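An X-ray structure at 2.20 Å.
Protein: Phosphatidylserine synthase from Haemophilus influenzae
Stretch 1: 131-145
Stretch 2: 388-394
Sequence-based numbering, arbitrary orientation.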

# COMPACT_ATOMS: atom_id res chain seq x y z
N PRO C 131 15.88 -4.57 -3.49
CA PRO C 131 14.50 -4.10 -3.70
C PRO C 131 13.52 -4.60 -2.62
O PRO C 131 13.25 -5.81 -2.52
CB PRO C 131 14.14 -4.69 -5.05
CG PRO C 131 15.05 -5.98 -5.16
CD PRO C 131 16.10 -5.91 -4.07
N ILE C 132 12.96 -3.67 -1.86
CA ILE C 132 12.08 -3.99 -0.73
C ILE C 132 10.63 -4.18 -1.20
O ILE C 132 9.78 -4.70 -0.47
CB ILE C 132 12.22 -2.94 0.36
CG1 ILE C 132 13.63 -3.03 0.99
CG2 ILE C 132 11.12 -3.06 1.42
CD1 ILE C 132 13.99 -4.46 1.48
N ASN C 133 10.36 -3.77 -2.42
CA ASN C 133 9.06 -4.05 -3.04
C ASN C 133 9.26 -3.86 -4.52
O ASN C 133 10.33 -3.41 -4.94
CB ASN C 133 7.95 -3.13 -2.50
CG ASN C 133 6.60 -3.85 -2.44
OD1 ASN C 133 6.28 -4.68 -3.29
ND2 ASN C 133 5.82 -3.53 -1.43
N THR C 134 8.22 -4.18 -5.29
CA THR C 134 8.28 -4.19 -6.75
C THR C 134 8.24 -2.78 -7.34
O THR C 134 8.60 -2.58 -8.50
CB THR C 134 7.12 -5.02 -7.35
OG1 THR C 134 5.88 -4.44 -6.98
CG2 THR C 134 7.15 -6.47 -6.86
N ARG C 135 7.80 -1.82 -6.52
CA ARG C 135 7.78 -0.40 -6.84
C ARG C 135 8.26 0.39 -5.63
O ARG C 135 7.84 0.13 -4.49
CB ARG C 135 6.37 0.06 -7.20
CG ARG C 135 6.16 0.10 -8.72
CD ARG C 135 4.94 -0.66 -9.12
NE ARG C 135 4.90 -0.92 -10.57
CZ ARG C 135 4.47 -2.06 -11.12
NH1 ARG C 135 4.03 -3.07 -10.35
NH2 ARG C 135 4.48 -2.20 -12.45
N GLU C 136 9.14 1.36 -5.89
CA GLU C 136 9.70 2.22 -4.86
C GLU C 136 8.66 2.73 -3.85
O GLU C 136 8.91 2.71 -2.65
CB GLU C 136 10.48 3.38 -5.50
CG GLU C 136 11.25 4.21 -4.48
CD GLU C 136 12.28 5.17 -5.09
OE1 GLU C 136 12.47 5.18 -6.32
OE2 GLU C 136 12.91 5.93 -4.31
N VAL C 137 7.49 3.15 -4.33
CA VAL C 137 6.50 3.77 -3.47
C VAL C 137 5.99 2.82 -2.39
O VAL C 137 5.62 3.26 -1.32
CB VAL C 137 5.31 4.41 -4.29
CG1 VAL C 137 4.49 3.36 -4.97
CG2 VAL C 137 4.42 5.24 -3.38
N PHE C 138 5.99 1.52 -2.67
CA PHE C 138 5.50 0.53 -1.73
C PHE C 138 6.59 -0.10 -0.87
O PHE C 138 6.33 -1.08 -0.19
CB PHE C 138 4.79 -0.59 -2.46
CG PHE C 138 3.39 -0.26 -2.92
CD1 PHE C 138 3.15 0.08 -4.25
CD2 PHE C 138 2.30 -0.38 -2.05
CE1 PHE C 138 1.83 0.34 -4.71
CE2 PHE C 138 0.97 -0.13 -2.50
CZ PHE C 138 0.75 0.24 -3.83
N GLY C 139 7.81 0.43 -0.92
CA GLY C 139 8.82 0.12 0.12
C GLY C 139 10.27 0.27 -0.33
O GLY C 139 10.61 -0.15 -1.42
N VAL C 140 11.09 0.86 0.52
CA VAL C 140 12.54 1.03 0.28
C VAL C 140 13.41 0.51 1.45
O VAL C 140 12.93 0.26 2.57
CB VAL C 140 12.90 2.55 0.02
CG1 VAL C 140 12.06 3.10 -1.15
CG2 VAL C 140 12.63 3.38 1.25
N LEU C 141 14.70 0.39 1.17
CA LEU C 141 15.65 -0.04 2.14
C LEU C 141 15.97 1.10 3.10
O LEU C 141 16.64 2.06 2.74
CB LEU C 141 16.90 -0.56 1.43
CG LEU C 141 18.05 -1.03 2.35
CD1 LEU C 141 17.66 -2.32 3.08
CD2 LEU C 141 19.33 -1.24 1.52
N HIS C 142 15.46 1.00 4.32
CA HIS C 142 15.78 2.00 5.34
C HIS C 142 16.59 1.39 6.49
O HIS C 142 16.72 2.02 7.54
CB HIS C 142 14.51 2.60 5.92
CG HIS C 142 13.97 3.78 5.16
ND1 HIS C 142 14.76 4.84 4.77
CD2 HIS C 142 12.70 4.12 4.83
CE1 HIS C 142 14.02 5.76 4.18
NE2 HIS C 142 12.76 5.35 4.21
N VAL C 143 17.09 0.17 6.32
CA VAL C 143 18.02 -0.43 7.26
C VAL C 143 19.31 0.43 7.28
O VAL C 143 19.80 0.81 6.21
CB VAL C 143 18.35 -1.88 6.82
CG1 VAL C 143 19.61 -2.45 7.56
CG2 VAL C 143 17.13 -2.78 7.00
N LYS C 144 19.82 0.71 8.48
CA LYS C 144 21.03 1.52 8.66
C LYS C 144 22.17 0.75 9.27
O LYS C 144 21.97 -0.34 9.82
CB LYS C 144 20.76 2.74 9.56
CG LYS C 144 19.51 3.51 9.24
CD LYS C 144 19.60 4.20 7.86
CE LYS C 144 18.23 4.77 7.44
NZ LYS C 144 18.34 5.45 6.10
N GLY C 145 23.38 1.29 9.17
CA GLY C 145 24.52 0.66 9.82
C GLY C 145 25.66 0.55 8.85
O GLY C 145 25.46 0.18 7.69
N ARG C 388 4.44 0.18 7.54
CA ARG C 388 3.77 -0.74 6.65
C ARG C 388 4.61 -1.09 5.46
O ARG C 388 4.61 -2.23 5.02
CB ARG C 388 2.44 -0.11 6.20
CG ARG C 388 1.57 -0.99 5.40
CD ARG C 388 0.37 -0.18 4.85
NE ARG C 388 -0.71 0.06 5.83
CZ ARG C 388 -0.79 1.12 6.64
NH1 ARG C 388 0.15 2.06 6.66
NH2 ARG C 388 -1.82 1.23 7.47
N LEU C 389 5.32 -0.10 4.92
CA LEU C 389 5.97 -0.28 3.63
C LEU C 389 7.48 -0.55 3.71
O LEU C 389 7.98 -1.43 3.01
CB LEU C 389 5.68 0.90 2.70
CG LEU C 389 4.20 1.27 2.54
CD1 LEU C 389 4.03 2.58 1.78
CD2 LEU C 389 3.43 0.13 1.86
N ASP C 390 8.20 0.18 4.55
CA ASP C 390 9.69 0.19 4.44
C ASP C 390 10.41 -0.82 5.34
O ASP C 390 9.87 -1.28 6.35
CB ASP C 390 10.26 1.59 4.68
CG ASP C 390 9.70 2.64 3.71
OD1 ASP C 390 9.29 2.31 2.58
OD2 ASP C 390 9.69 3.83 4.06
N ALA C 391 11.64 -1.18 4.97
CA ALA C 391 12.41 -2.08 5.80
C ALA C 391 13.27 -1.25 6.73
O ALA C 391 14.01 -0.37 6.30
CB ALA C 391 13.23 -3.06 4.95
N GLU C 392 13.14 -1.51 8.03
CA GLU C 392 13.74 -0.68 9.07
C GLU C 392 14.56 -1.49 10.05
O GLU C 392 14.35 -2.71 10.21
CB GLU C 392 12.64 0.06 9.86
CG GLU C 392 11.58 0.77 9.01
CD GLU C 392 12.00 2.18 8.63
OE1 GLU C 392 13.13 2.60 8.97
OE2 GLU C 392 11.19 2.89 8.00
N ASN C 393 15.48 -0.81 10.73
CA ASN C 393 16.12 -1.44 11.88
C ASN C 393 16.35 -0.48 13.06
O ASN C 393 16.02 0.70 12.98
CB ASN C 393 17.36 -2.23 11.47
CG ASN C 393 18.55 -1.33 11.12
OD1 ASN C 393 18.39 -0.13 10.87
ND2 ASN C 393 19.74 -1.93 11.07
N GLY C 394 16.89 -1.01 14.15
CA GLY C 394 17.16 -0.21 15.32
C GLY C 394 18.15 -0.85 16.27
O GLY C 394 18.29 -2.09 16.32
O HOH W 1 15.87 2.13 9.79

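The side chain of N393 stands in for a strand neighbor: its amide grips the backbone of K144 at both ends, K144 N donating to N393 OD1 (2.9 Å) and N393 ND2 donating to K144 O (3.0 Å). Both bonds are nearly straight, so one carboxamide, carrying an acceptor and a donor side by side, satisfies both polar groups of a single residue. Before this point the two stretches, whose touching residues are at least 248 apart in sequence, pair in parallel through backbone. A391 N donates to V140 O (3.1 Å), and A391 O accepts from H142 N (2.8 Å), the second bond being more bent; L141 thus lies opposite A391, their CA atoms 5.3 Å apart. One step earlier a side chain again replaces backbone, as V140 N donates to D390 OD1 (3.1 Å). The other carboxylate oxygen, D390 OD2, lies 3.1 Å from H142 CD2, at the edge of the imidazole near its plane. A water ties the far end together: it donates to H142 O (2.4 Å, notably short) and to E392 OE1 (2.9 Å), and accepts from N393 N (3.1 Å), bridging backbone groups that do not meet directly.

Close approach at G139 depends on its lack of a side chain. G139 CA sits 3.4 Å from L389 O in a CA-H...O contact; a CB there would fall 2.5 Å from that oxygen, and the backbone angles themselves call for glycine. Just before it, the 3-10 segment 136-138 presents carbonyls to L389, with V137 O 3.5 Å from L389 CD1, while F138 CD2 meets L389 CD2 at 4.1 Å. The small A391 methyl also meets two apolar side chains: I132 CD1 lies 3.8 Å from A391 CB, and V143 CG2 lies 4.4 Å from A391 CB. Together the stretches bury 589 Å², summed over both sides.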